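Local atomic coordinates of sulfur oxidation protein soxB (Thermus thermophilus, PDB entry 2WDD), a protein that hydrolyses a sulfur-sulfur bond in the Sox sulfur-oxidation pathway, at a site that holds manganese. Residues Pro220-Lys223 against Val224-Glu228; Phe184-Tyr187 against Asn188-Asp191; Ser262-Gly265 against Met266-Ala270; Gly508-Leu511 against Gln512-Gly515. All blocks are in the same frame, centred on the assembly; numbering follows the deposited sequence.

How the contacts relate
Going from the N terminus, contact 2 comes first, in the short loop that carries the chain from strand 183-184, at the edge of one six-stranded sheet, to strand 190-191. Contact 1 follows strand 210-217 of the second six-stranded sheet and turns through helix 222-225. Contact 3 leaves the neighbouring strand 257-262 and enters helix 266-273. Contact 4 is far along, closing the turn between strands 501-507 and 516-517. All four run in series; none nests or crosses. In space contact 1 lies in the middle: Pro220 packs on Asn188 of contact 2 and on Asn264 of contact 3, while Arg510 of contact 4 bonds to the carbonyls of Lys223 and His226.

Contact 1: residues Pro220-Lys223 against Val224-Glu228; sequences PYVK and VSHPE. With TBU (tertiary-butyl alcohol), chain E.
Ser225 OG donates to Tyr221 O over 2.8 Å, arriving above the carbonyl plane, 40° out of it. With chi1 at -62° the hydroxyl sits beside its own backbone N, and both turn to this one carbonyl; the bonds to Tyr221 O from Ser225 N and Val224 N are weak. An alanine here would take the hydroxyl away, and Tyr221 O would probably be left to weak amide bonds. Val222 O is likewise met weakly by Ser225 N and His226 N, while the ring edge of His226 brings CD2 to 3.5 Å from it. This is a one-turn helix, 222-225, with Tyr221 as N-cap and His226 the first residue to leave it. His226 is second shell to the manganese site: NE2 is hydrogen-bonded to the metal ligand His163, and ND1 to Tyr429. Among van der Waals contacts, Val224 CG2 lies 4.2 Å from Tyr221 CB, and Val222 CG1 meets CD2 of the His226 ring at 4.0 Å. The bent Lys223 chain sends NZ to Leu234 O, Thr231 OG1 and water 2, which passes the link on to Glu228 O. Lys223 CD rests 3.2 Å from the oxygen of the tertiary-butyl alcohol, itself hydrogen-bonded to Phe236 N.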
ATOM      1  N   PRO A 220      -1.613 -11.544   7.278  1.00 10.36           N
ATOM      2  CA  PRO A 220      -1.223 -12.518   8.316  1.00 10.32           C
ATOM      3  C   PRO A 220      -0.131 -12.069   9.279  1.00 14.03           C
ATOM      4  O   PRO A 220       0.102 -12.725  10.303  1.00 13.28           O
ATOM      5  CB  PRO A 220      -0.730 -13.725   7.509  1.00 12.66           C
ATOM      6  CG  PRO A 220      -0.384 -13.180   6.160  1.00 16.53           C
ATOM      7  CD  PRO A 220      -1.319 -12.035   5.915  1.00 11.63           C
ATOM      8  N   TYR A 221       0.543 -10.969   8.959  1.00 10.92           N
ATOM      9  CA  TYR A 221       1.672 -10.532   9.768  1.00 10.95           C
ATOM     10  C   TYR A 221       1.439  -9.283  10.603  1.00 14.85           C
ATOM     11  O   TYR A 221       2.381  -8.572  10.963  1.00 14.48           O
ATOM     12  CB  TYR A 221       2.916 -10.404   8.890  1.00 12.61           C
ATOM     13  CG  TYR A 221       3.157 -11.640   8.054  1.00 14.32           C
ATOM     14  CD1 TYR A 221       3.436 -12.864   8.652  1.00 16.75           C
ATOM     15  CD2 TYR A 221       3.060 -11.597   6.670  1.00 14.94           C
ATOM     16  CE1 TYR A 221       3.642 -14.005   7.889  1.00 17.57           C
ATOM     17  CE2 TYR A 221       3.285 -12.730   5.898  1.00 15.77           C
ATOM     18  CZ  TYR A 221       3.575 -13.929   6.516  1.00 22.99           C
ATOM     19  OH  TYR A 221       3.774 -15.063   5.758  1.00 23.03           O
ATOM     20  N   VAL A 222       0.185  -9.031  10.947  1.00 12.41           N
ATOM     21  CA  VAL A 222      -0.144  -7.866  11.756  1.00 12.84           C
ATOM     22  C   VAL A 222       0.611  -7.829  13.084  1.00 15.94           C
ATOM     23  O   VAL A 222       1.023  -6.761  13.542  1.00 14.59           O
ATOM     24  CB  VAL A 222      -1.676  -7.758  11.975  1.00 17.19           C
ATOM     25  CG1 VAL A 222      -2.020  -6.546  12.828  1.00 17.44           C
ATOM     26  CG2 VAL A 222      -2.415  -7.696  10.634  1.00 17.25           C
ATOM     27  N   LYS A 223       0.737  -8.978  13.742  1.00 14.27           N
ATOM     28  CA  LYS A 223       1.365  -9.014  15.055  1.00 15.04           C
ATOM     29  C   LYS A 223       2.831  -8.585  15.127  1.00 18.56           C
ATOM     30  O   LYS A 223       3.241  -7.925  16.082  1.00 19.00           O
ATOM     31  CB  LYS A 223       1.100 -10.345  15.760  1.00 18.10           C
ATOM     32  CG  LYS A 223      -0.388 -10.673  15.865  1.00 29.47           C
ATOM     33  CD  LYS A 223      -0.677 -11.723  16.927  1.00 34.43           C
ATOM     34  CE  LYS A 223      -0.505 -11.162  18.332  1.00 30.81           C
ATOM     35  NZ  LYS A 223      -1.680 -10.367  18.790  1.00 32.67           N
ATOM     36  N   VAL A 224       3.619  -8.920  14.113  1.00 14.13           N
ATOM     37  CA  VAL A 224       5.027  -8.535  14.105  1.00 14.33           C
ATOM     38  C   VAL A 224       5.259  -7.194  13.408  1.00 17.44           C
ATOM     39  O   VAL A 224       6.349  -6.620  13.490  1.00 17.34           O
ATOM     40  CB  VAL A 224       5.921  -9.634  13.471  1.00 19.04           C
ATOM     41  CG1 VAL A 224       5.786 -10.959  14.219  1.00 19.78           C
ATOM     42  CG2 VAL A 224       5.625  -9.790  11.978  1.00 18.79           C
ATOM     43  N   SER A 225       4.231  -6.692  12.725  1.00 12.89           N
ATOM     44  CA  SER A 225       4.349  -5.472  11.926  1.00 12.01           C
ATOM     45  C   SER A 225       3.907  -4.184  12.595  1.00 13.91           C
ATOM     46  O   SER A 225       4.153  -3.092  12.063  1.00 12.59           O
ATOM     47  CB  SER A 225       3.573  -5.636  10.614  1.00 13.82           C
ATOM     48  OG  SER A 225       4.124  -6.685   9.845  1.00 15.76           O
ATOM     49  N   HIS A 226       3.224  -4.310  13.729  1.00 11.06           N
ATOM     50  CA  HIS A 226       2.684  -3.160  14.438  1.00 10.80           C
ATOM     51  C   HIS A 226       2.724  -3.440  15.925  1.00 13.35           C
ATOM     52  O   HIS A 226       2.875  -4.589  16.326  1.00 14.07           O
ATOM     53  CB  HIS A 226       1.237  -2.947  14.011  1.00 11.16           C
ATOM     54  CG  HIS A 226       1.063  -2.913  12.524  1.00 13.15           C
ATOM     55  ND1 HIS A 226       1.428  -1.821  11.766  1.00 13.74           N
ATOM     56  CD2 HIS A 226       0.651  -3.861  11.645  1.00 14.51           C
ATOM     57  CE1 HIS A 226       1.231  -2.089  10.486  1.00 13.59           C
ATOM     58  NE2 HIS A 226       0.752  -3.317  10.385  1.00 13.74           N
ATOM     59  N   PRO A 227       2.548  -2.397  16.755  1.00 10.98           N
ATOM     60  CA  PRO A 227       2.560  -2.601  18.211  1.00 11.39           C
ATOM     61  C   PRO A 227       1.644  -3.751  18.595  1.00 16.78           C
ATOM     62  O   PRO A 227       0.504  -3.826  18.138  1.00 14.95           O
ATOM     63  CB  PRO A 227       2.022  -1.273  18.743  1.00 12.57           C
ATOM     64  CG  PRO A 227       2.588  -0.262  17.766  1.00 16.00           C
ATOM     65  CD  PRO A 227       2.543  -0.967  16.401  1.00 12.54           C
ATOM     66  N   GLU A 228       2.182  -4.681  19.380  1.00 15.77           N
ATOM     67  CA  GLU A 228       1.445  -5.871  19.774  1.00 16.79           C
ATOM     68  C   GLU A 228       0.161  -5.546  20.515  1.00 20.40           C
ATOM     69  O   GLU A 228      -0.814  -6.287  20.424  1.00 20.20           O
ATOM     70  CB  GLU A 228       2.333  -6.778  20.624  1.00 18.16           C
ATOM     71  CG  GLU A 228       3.546  -7.311  19.885  1.00 23.82           C
ATOM     72  CD  GLU A 228       4.780  -6.439  20.080  1.00 31.63           C
ATOM     73  OE1 GLU A 228       4.631  -5.227  20.366  1.00 20.45           O
ATOM     74  OE2 GLU A 228       5.899  -6.975  19.954  1.00 25.30           O
TER
HETATM   75  O   TBU E1577      -0.947 -13.711  14.419  1.00 24.14           O
HETATM   76  C   TBU E1577       0.003 -14.733  14.804  1.00 26.88           C
HETATM   77  C1  TBU E1577      -0.650 -15.732  15.721  1.00 28.28           C
HETATM   78  C2  TBU E1577       0.578 -15.549  13.636  1.00 28.91           C
HETATM   79  C3  TBU E1577       1.149 -14.069  15.550  1.00 28.48           C
HETATM   80  O   HOH W   1      -0.323  -5.879  16.343  1.00 18.08           O
HETATM   81  O   HOH W   2      -0.538  -8.865  20.547  1.00 37.97           O

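Contact 2: residues Phe184-Tyr187 against Asn188-Asp191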
ATOM      1  N   PHE A 184     -17.790  -7.244   6.843  1.00 12.34           N
ATOM      2  CA  PHE A 184     -16.365  -7.515   7.011  1.00 11.88           C
ATOM      3  C   PHE A 184     -16.121  -9.021   6.958  1.00 15.29           C
ATOM      4  O   PHE A 184     -16.824  -9.789   7.616  1.00 15.83           O
ATOM      5  CB  PHE A 184     -15.888  -6.958   8.367  1.00 13.09           C
ATOM      6  CG  PHE A 184     -14.399  -7.058   8.576  1.00 13.33           C
ATOM      7  CD1 PHE A 184     -13.569  -6.024   8.187  1.00 16.11           C
ATOM      8  CD2 PHE A 184     -13.831  -8.190   9.137  1.00 15.29           C
ATOM      9  CE1 PHE A 184     -12.197  -6.111   8.342  1.00 16.99           C
ATOM     10  CE2 PHE A 184     -12.457  -8.291   9.298  1.00 18.52           C
ATOM     11  CZ  PHE A 184     -11.637  -7.246   8.898  1.00 16.77           C
ATOM     12  N   LEU A 185     -15.138  -9.440   6.166  1.00 11.24           N
ATOM     13  CA  LEU A 185     -14.809 -10.857   6.029  1.00 11.04           C
ATOM     14  C   LEU A 185     -13.358 -11.123   6.409  1.00 14.53           C
ATOM     15  O   LEU A 185     -12.483 -10.306   6.125  1.00 13.72           O
ATOM     16  CB  LEU A 185     -14.999 -11.309   4.572  1.00 11.31           C
ATOM     17  CG  LEU A 185     -16.379 -11.147   3.949  1.00 14.87           C
ATOM     18  CD1 LEU A 185     -16.339 -11.513   2.467  1.00 14.72           C
ATOM     19  CD2 LEU A 185     -17.400 -12.013   4.693  1.00 16.18           C
ATOM     20  N   SER A 186     -13.103 -12.294   6.986  1.00 11.47           N
ATOM     21  CA  SER A 186     -11.747 -12.748   7.279  1.00 11.17           C
ATOM     22  C   SER A 186     -11.784 -14.169   7.807  1.00 14.69           C
ATOM     23  O   SER A 186     -12.375 -14.426   8.857  1.00 15.88           O
ATOM     24  CB  SER A 186     -11.032 -11.827   8.274  1.00 14.03           C
ATOM     25  OG  SER A 186     -10.498 -10.676   7.624  1.00 15.70           O
ATOM     26  N   TYR A 187     -11.173 -15.097   7.081  1.00 12.49           N
ATOM     27  CA  TYR A 187     -11.139 -16.487   7.526  1.00 12.70           C
ATOM     28  C   TYR A 187     -10.076 -16.656   8.612  1.00 15.35           C
ATOM     29  O   TYR A 187     -10.133 -17.594   9.417  1.00 16.27           O
ATOM     30  CB  TYR A 187     -10.803 -17.424   6.347  1.00 13.38           C
ATOM     31  CG  TYR A 187      -9.310 -17.567   6.105  1.00 14.09           C
ATOM     32  CD1 TYR A 187      -8.573 -18.575   6.727  1.00 16.14           C
ATOM     33  CD2 TYR A 187      -8.620 -16.629   5.348  1.00 14.73           C
ATOM     34  CE1 TYR A 187      -7.202 -18.680   6.552  1.00 17.31           C
ATOM     35  CE2 TYR A 187      -7.242 -16.709   5.189  1.00 15.34           C
ATOM     36  CZ  TYR A 187      -6.538 -17.737   5.781  1.00 20.76           C
ATOM     37  OH  TYR A 187      -5.174 -17.812   5.626  1.00 19.21           O
ATOM     38  N   ASN A 188      -9.098 -15.748   8.628  1.00 11.30           N
ATOM     39  CA  ASN A 188      -7.924 -15.906   9.472  1.00 11.53           C
ATOM     40  C   ASN A 188      -7.803 -15.205  10.819  1.00 13.86           C
ATOM     41  O   ASN A 188      -6.868 -15.497  11.564  1.00 13.95           O
ATOM     42  CB  ASN A 188      -6.636 -15.702   8.658  1.00 13.05           C
ATOM     43  CG  ASN A 188      -6.528 -14.306   8.058  1.00 14.43           C
ATOM     44  OD1 ASN A 188      -7.504 -13.740   7.550  1.00 11.39           O
ATOM     45  ND2 ASN A 188      -5.326 -13.737   8.125  1.00 14.49           N
ATOM     46  N   ILE A 189      -8.699 -14.274  11.115  1.00 11.11           N
ATOM     47  CA  ILE A 189      -8.637 -13.560  12.386  1.00 10.47           C
ATOM     48  C   ILE A 189      -9.387 -14.419  13.399  1.00 13.55           C
ATOM     49  O   ILE A 189     -10.602 -14.580  13.304  1.00 13.26           O
ATOM     50  CB  ILE A 189      -9.220 -12.146  12.273  1.00 12.78           C
ATOM     51  CG1 ILE A 189      -8.418 -11.335  11.243  1.00 12.23           C
ATOM     52  CG2 ILE A 189      -9.173 -11.422  13.635  1.00 14.04           C
ATOM     53  CD1 ILE A 189      -9.024  -9.997  10.893  1.00 12.11           C
ATOM     54  N   VAL A 190      -8.646 -14.995  14.341  1.00 11.09           N
ATOM     55  CA  VAL A 190      -9.234 -15.893  15.330  1.00 11.10           C
ATOM     56  C   VAL A 190      -8.774 -15.505  16.722  1.00 14.22           C
ATOM     57  O   VAL A 190      -7.789 -14.787  16.890  1.00 13.41           O
ATOM     58  CB  VAL A 190      -8.863 -17.371  15.026  1.00 14.35           C
ATOM     59  CG1 VAL A 190      -9.248 -17.745  13.585  1.00 14.24           C
ATOM     60  CG2 VAL A 190      -7.366 -17.628  15.277  1.00 14.40           C
ATOM     61  N   ASP A 191      -9.471 -16.011  17.728  1.00 11.42           N
ATOM     62  CA  ASP A 191      -9.064 -15.741  19.097  1.00 11.42           C
ATOM     63  C   ASP A 191      -7.788 -16.536  19.351  1.00 15.05           C
ATOM     64  O   ASP A 191      -7.669 -17.683  18.911  1.00 15.30           O
ATOM     65  CB  ASP A 191     -10.145 -16.218  20.062  1.00 12.40           C
ATOM     66  CG  ASP A 191      -9.712 -16.087  21.487  1.00 14.88           C
ATOM     67  OD1 ASP A 191      -9.629 -14.938  21.957  1.00 16.96           O
ATOM     68  OD2 ASP A 191      -9.323 -17.117  22.078  1.00 15.77           O
TER
HETATM   69  O   HOH W   3     -12.346 -13.909  11.410  1.00 19.61           O
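Asn188 ND2 is gripped by two backbone carbonyls, Phe236 O and Ser218 O, which fix the amide over one face of the Tyr187 ring. Asn188 CB stands over the centre of that ring in a CH-pi contact, 3.6 Å from the centroid and 13° off the normal. Beyond it the amide runs nearly along the same face, its plane 24° from the ring, with OD1 3.8 Å from Tyr187 CE2. Tyr187 CG lies between its backbone N and carbonyl carbon (chi1 85°), and this folds the ring back under the next residue. All of this happens in the buried loop between strand 183-184, the edge of a six-stranded sheet, and strand 190-191, which pairs with 234-235. A glycine at Tyr187 would strip the ring from beneath Asn188 CB and would probably open a gap facing Leu238 and helix 240-252. On the other side of the turn Ile189 CD1 touches Ser186 OG at 3.6 Å and reaches the edge of the Phe184 ring, 4.2 Å from CE2. Ser186 OG donates to Leu185 O at 2.5 Å and is also hydrogen-bonded to Ser218 OG. Water 3 spans the bend, 2.6 Å from Ser186 O and 2.7 Å from Ile189 O.

Contact 3: residues Ser262-Gly265 against Met266-Ala270; sequences SHNG and MQLDA. With MN (manganese (II) ion), chain H.
Gly265 meets Asp269 from an unusual backbone conformation: phi is 110°, where any CB would collide with the carbonyl O of Asn264, so only glycine fits comfortably. As N-cap of helix 266-273, Gly265 offers its O to Asp269 N at 2.9 Å, which closes the first helical turn. The Asp269 side chain then reaches back past the helix start. With CG beside its own backbone N (chi1 -76°), its OD1 takes two donors. Ser262 OG comes in on the syn lone pair at 2.6 Å, and Asn264 ND2 comes nearly head-on along the C-O bond at 3.1 Å, the amide and carboxylate planes turned 63° apart. Ser262 OG also accepts from Asn264 N at 3.1 Å, an ST turn. The other oxygen, OD2, is hydrogen-bonded to Ser284 OG and lies 2.7 Å from water 4, which accepts from Gly265 N. Beside this polar knot Leu268 CD2 packs on Asn264 CB at 3.7 Å. Between Ser262 and Asn264 the chain puts out His263, whose NE2 binds manganese at 2.2 Å along with Asp132, His163, His286 and water 5, while ND1 bonds to Gly130 O. With the neutral donors Ser262 OG and Asn264 ND2 on OD1, and near the helix N terminus, the buried carboxylate of Asp269 is likely to stay ionised; it ties Ser262 and Asn264, the residues flanking His263, to the first turn of the helix.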
ATOM      1  N   SER A 262      -8.202 -10.584  -0.866  1.00  9.03           N
ATOM      2  CA  SER A 262      -7.014 -10.790  -0.051  1.00  8.57           C
ATOM      3  C   SER A 262      -6.199  -9.574   0.342  1.00 10.74           C
ATOM      4  O   SER A 262      -6.021  -8.634  -0.444  1.00  9.93           O
ATOM      5  CB  SER A 262      -6.071 -11.695  -0.850  1.00 10.51           C
ATOM      6  OG  SER A 262      -4.952 -12.096  -0.084  1.00 11.62           O
ATOM      7  N   HIS A 263      -5.627  -9.649   1.542  1.00  8.24           N
ATOM      8  CA  HIS A 263      -4.654  -8.661   1.981  1.00  7.16           C
ATOM      9  C   HIS A 263      -3.391  -9.408   2.416  1.00 10.51           C
ATOM     10  O   HIS A 263      -2.700  -8.979   3.332  1.00 10.32           O
ATOM     11  CB  HIS A 263      -5.150  -7.719   3.080  1.00  7.76           C
ATOM     12  CG  HIS A 263      -4.433  -6.405   3.081  1.00  9.24           C
ATOM     13  ND1 HIS A 263      -4.963  -5.266   2.507  1.00 10.32           N
ATOM     14  CD2 HIS A 263      -3.183  -6.076   3.490  1.00  9.77           C
ATOM     15  CE1 HIS A 263      -4.074  -4.289   2.582  1.00  9.50           C
ATOM     16  NE2 HIS A 263      -2.990  -4.752   3.176  1.00  9.79           N
ATOM     17  N   ASN A 264      -3.079 -10.506   1.727  1.00  9.14           N
ATOM     18  CA  ASN A 264      -1.876 -11.282   2.033  1.00  9.18           C
ATOM     19  C   ASN A 264      -0.620 -10.667   1.428  1.00 12.03           C
ATOM     20  O   ASN A 264       0.481 -10.927   1.913  1.00 10.32           O
ATOM     21  CB  ASN A 264      -1.956 -12.700   1.431  1.00  9.64           C
ATOM     22  CG  ASN A 264      -2.883 -13.634   2.185  1.00 17.33           C
ATOM     23  OD1 ASN A 264      -2.918 -13.652   3.409  1.00 15.62           O
ATOM     24  ND2 ASN A 264      -3.562 -14.507   1.437  1.00 16.14           N
ATOM     25  N   GLY A 265      -0.782  -9.996   0.281  1.00 10.43           N
ATOM     26  CA  GLY A 265       0.312  -9.514  -0.553  1.00 10.25           C
ATOM     27  C   GLY A 265       0.274 -10.379  -1.812  1.00 12.42           C
ATOM     28  O   GLY A 265       0.029 -11.586  -1.719  1.00 11.58           O
ATOM     29  N   MET A 266       0.495  -9.792  -2.984  1.00  8.06           N
ATOM     30  CA  MET A 266       0.365 -10.558  -4.218  1.00  7.74           C
ATOM     31  C   MET A 266       1.241 -11.788  -4.397  1.00 10.59           C
ATOM     32  O   MET A 266       0.797 -12.760  -5.003  1.00  9.52           O
ATOM     33  CB  MET A 266       0.402  -9.661  -5.450  1.00  9.17           C
ATOM     34  CG  MET A 266      -0.213 -10.322  -6.671  1.00 10.26           C
ATOM     35  SD  MET A 266      -0.416  -9.162  -8.039  1.00 11.79           S
ATOM     36  CE  MET A 266       1.269  -8.807  -8.504  1.00 10.39           C
ATOM     37  N   GLN A 267       2.480 -11.755  -3.912  1.00  8.96           N
ATOM     38  CA  GLN A 267       3.361 -12.906  -4.085  1.00  8.49           C
ATOM     39  C   GLN A 267       2.888 -14.050  -3.206  1.00 12.64           C
ATOM     40  O   GLN A 267       2.909 -15.215  -3.618  1.00 12.62           O
ATOM     41  CB  GLN A 267       4.808 -12.542  -3.759  1.00  8.93           C
ATOM     42  CG  GLN A 267       5.344 -11.389  -4.616  1.00  9.67           C
ATOM     43  CD  GLN A 267       5.159 -11.646  -6.104  1.00 14.19           C
ATOM     44  OE1 GLN A 267       5.568 -12.688  -6.617  1.00 11.24           O
ATOM     45  NE2 GLN A 267       4.550 -10.691  -6.805  1.00 11.91           N
ATOM     46  N   LEU A 268       2.424 -13.724  -2.007  1.00  9.98           N
ATOM     47  CA  LEU A 268       1.882 -14.755  -1.134  1.00 10.63           C
ATOM     48  C   LEU A 268       0.596 -15.319  -1.754  1.00 13.03           C
ATOM     49  O   LEU A 268       0.361 -16.524  -1.741  1.00 13.00           O
ATOM     50  CB  LEU A 268       1.643 -14.205   0.266  1.00 10.62           C
ATOM     51  CG  LEU A 268       1.055 -15.177   1.285  1.00 13.35           C
ATOM     52  CD1 LEU A 268       1.828 -16.509   1.301  1.00 13.41           C
ATOM     53  CD2 LEU A 268       1.065 -14.518   2.667  1.00 15.46           C
ATOM     54  N   ASP A 269      -0.226 -14.449  -2.335  1.00  9.74           N
ATOM     55  CA  ASP A 269      -1.425 -14.920  -3.005  1.00  9.59           C
ATOM     56  C   ASP A 269      -1.048 -15.881  -4.134  1.00 13.75           C
ATOM     57  O   ASP A 269      -1.741 -16.878  -4.356  1.00 12.18           O
ATOM     58  CB  ASP A 269      -2.207 -13.749  -3.590  1.00 10.73           C
ATOM     59  CG  ASP A 269      -2.971 -12.966  -2.537  1.00 12.66           C
ATOM     60  OD1 ASP A 269      -3.318 -13.555  -1.486  1.00 13.30           O
ATOM     61  OD2 ASP A 269      -3.287 -11.783  -2.806  1.00 12.58           O
ATOM     62  N   ALA A 270       0.013 -15.564  -4.881  1.00 10.69           N
ATOM     63  CA  ALA A 270       0.418 -16.435  -5.992  1.00 10.80           C
ATOM     64  C   ALA A 270       0.840 -17.805  -5.466  1.00 15.53           C
ATOM     65  O   ALA A 270       0.545 -18.832  -6.089  1.00 15.08           O
ATOM     66  CB  ALA A 270       1.544 -15.798  -6.809  1.00 11.66           C
TER
HETATM   67 MN    MN H1581      -1.199  -3.719   3.809  0.90  7.88          MN
HETATM   68  O   HOH W   4      -3.093  -9.617  -1.214  1.00  9.12           O
HETATM   69  O   HOH W   5      -0.208  -2.516   2.381  0.75  7.96           O

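Contact 4: residues Gly508-Leu511 against Gln512-Gly515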
ATOM      1  N   GLY A 508       8.205   4.716  12.937  1.00 10.73           N
ATOM      2  CA  GLY A 508       7.328   3.801  12.208  1.00 11.21           C
ATOM      3  C   GLY A 508       7.670   2.322  12.271  1.00 15.11           C
ATOM      4  O   GLY A 508       7.177   1.540  11.440  1.00 14.52           O
ATOM      5  N   GLY A 509       8.468   1.910  13.256  1.00 12.08           N
ATOM      6  CA  GLY A 509       8.858   0.521  13.380  1.00 12.07           C
ATOM      7  C   GLY A 509       9.266   0.136  14.788  1.00 14.78           C
ATOM      8  O   GLY A 509       8.758   0.693  15.764  1.00 15.12           O
ATOM      9  N   ARG A 510      10.186  -0.816  14.884  1.00 13.08           N
ATOM     10  CA  ARG A 510      10.640  -1.349  16.166  1.00 12.80           C
ATOM     11  C   ARG A 510      12.144  -1.291  16.370  1.00 15.84           C
ATOM     12  O   ARG A 510      12.665  -1.897  17.305  1.00 14.97           O
ATOM     13  CB  ARG A 510      10.249  -2.826  16.261  1.00 14.22           C
ATOM     14  CG  ARG A 510       8.783  -3.053  16.404  1.00 16.91           C
ATOM     15  CD  ARG A 510       8.477  -4.533  16.330  1.00 17.65           C
ATOM     16  NE  ARG A 510       7.059  -4.749  16.488  1.00 19.34           N
ATOM     17  CZ  ARG A 510       6.508  -5.934  16.707  1.00 24.80           C
ATOM     18  NH1 ARG A 510       7.270  -7.017  16.801  1.00 15.52           N
ATOM     19  NH2 ARG A 510       5.197  -6.018  16.851  1.00 16.91           N
ATOM     20  N   LEU A 511      12.858  -0.641  15.464  1.00 12.75           N
ATOM     21  CA  LEU A 511      14.305  -0.617  15.574  1.00 12.15           C
ATOM     22  C   LEU A 511      14.805  -0.136  16.940  1.00 13.08           C
ATOM     23  O   LEU A 511      15.779  -0.666  17.485  1.00 13.48           O
ATOM     24  CB  LEU A 511      14.901   0.228  14.452  1.00 11.99           C
ATOM     25  CG  LEU A 511      16.427   0.227  14.378  1.00 16.59           C
ATOM     26  CD1 LEU A 511      16.966  -1.207  14.340  1.00 17.07           C
ATOM     27  CD2 LEU A 511      16.872   1.021  13.139  1.00 17.43           C
ATOM     28  N   GLN A 512      14.102   0.833  17.512  1.00 10.65           N
ATOM     29  CA  GLN A 512      14.504   1.384  18.804  1.00 10.54           C
ATOM     30  C   GLN A 512      14.608   0.318  19.903  1.00 15.09           C
ATOM     31  O   GLN A 512      15.326   0.511  20.888  1.00 14.18           O
ATOM     32  CB  GLN A 512      13.578   2.536  19.222  1.00 11.40           C
ATOM     33  CG  GLN A 512      12.124   2.147  19.491  1.00 12.84           C
ATOM     34  CD  GLN A 512      11.286   2.017  18.221  1.00 18.53           C
ATOM     35  OE1 GLN A 512      11.750   2.307  17.117  1.00 13.60           O
ATOM     36  NE2 GLN A 512      10.044   1.567  18.377  1.00 17.53           N
ATOM     37  N   ARG A 513      13.901  -0.799  19.735  1.00 12.17           N
ATOM     38  CA  ARG A 513      13.921  -1.852  20.750  1.00 12.88           C
ATOM     39  C   ARG A 513      15.288  -2.484  20.988  1.00 16.28           C
ATOM     40  O   ARG A 513      15.534  -3.039  22.060  1.00 17.53           O
ATOM     41  CB  ARG A 513      12.874  -2.925  20.453  1.00 13.37           C
ATOM     42  CG  ARG A 513      11.454  -2.408  20.507  1.00 16.41           C
ATOM     43  CD  ARG A 513      10.461  -3.542  20.297  1.00 17.27           C
ATOM     44  NE  ARG A 513       9.099  -3.042  20.165  1.00 18.18           N
ATOM     45  CZ  ARG A 513       8.042  -3.831  20.000  1.00 28.21           C
ATOM     46  NH1 ARG A 513       8.211  -5.143  19.947  1.00 18.16           N
ATOM     47  NH2 ARG A 513       6.829  -3.314  19.872  1.00 19.34           N
ATOM     48  N   VAL A 514      16.167  -2.445  19.991  1.00 12.30           N
ATOM     49  CA  VAL A 514      17.499  -3.026  20.169  1.00 12.01           C
ATOM     50  C   VAL A 514      18.565  -1.950  20.394  1.00 15.87           C
ATOM     51  O   VAL A 514      19.758  -2.242  20.396  1.00 15.78           O
ATOM     52  CB  VAL A 514      17.888  -3.982  19.015  1.00 15.48           C
ATOM     53  CG1 VAL A 514      16.864  -5.101  18.890  1.00 15.44           C
ATOM     54  CG2 VAL A 514      18.052  -3.222  17.693  1.00 15.18           C
ATOM     55  N   GLY A 515      18.133  -0.707  20.578  1.00 13.98           N
ATOM     56  CA  GLY A 515      19.072   0.378  20.801  1.00 13.64           C
ATOM     57  C   GLY A 515      19.120   0.853  22.242  1.00 17.02           C
ATOM     58  O   GLY A 515      18.405   0.339  23.107  1.00 17.20           O
TER
HETATM   59  O   HOH W   6      10.740   3.102  14.654  1.00 14.40           O
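The side chain of Arg510 crosses that of Arg513 obliquely. CB starts 4.1 Å from Arg513 CD. CG comes next, over the centre of the Arg513 guanidinium and 3.8 Å from its CZ. CD and NE pass across the same face, NE standing 3.7 Å from Arg513 NH1. At the end the two guanidinium groups overlap as an offset stack, planes 17° apart, with Arg513 NH1 over the rim of the Arg510 group. The chain stays extended from CG to NE (chi2 174°, chi3 179°), which carries NH2 out to the carbonyls of Lys223 and His226. Both guanidinium groups approach the carboxylate of Glu228, whose OE2 makes a salt bridge to Arg513 NH1 and a long, weak ion pair to Arg510 NH2, which would probably offset the nearness of the two positive groups. Underneath, the backbone forms a 3-10 turn: Arg513 N bonds to Arg510 O at 2.9 Å and Val514 N to Leu511 O at 3.1 Å. Gln512, bent at chi2, folds its amide back on the preceding residues, NE2 giving a bond of 3.0 Å to Gly509 O while water 6 joins OE1 to Gly509 N. Leu511 CD1 touches Val514 CG2 at 4.1 Å. The turn connects strands 501-507 and 516-517, both partners of strand 431-438; Leu511 packs on Phe435 and Leu437 of that strand, Gln512 on Tyr433 and Phe435, and Val514 O accepts from Gln441 of helix 439-453, while the arginines reach across to the residues around the end of helix 222-225.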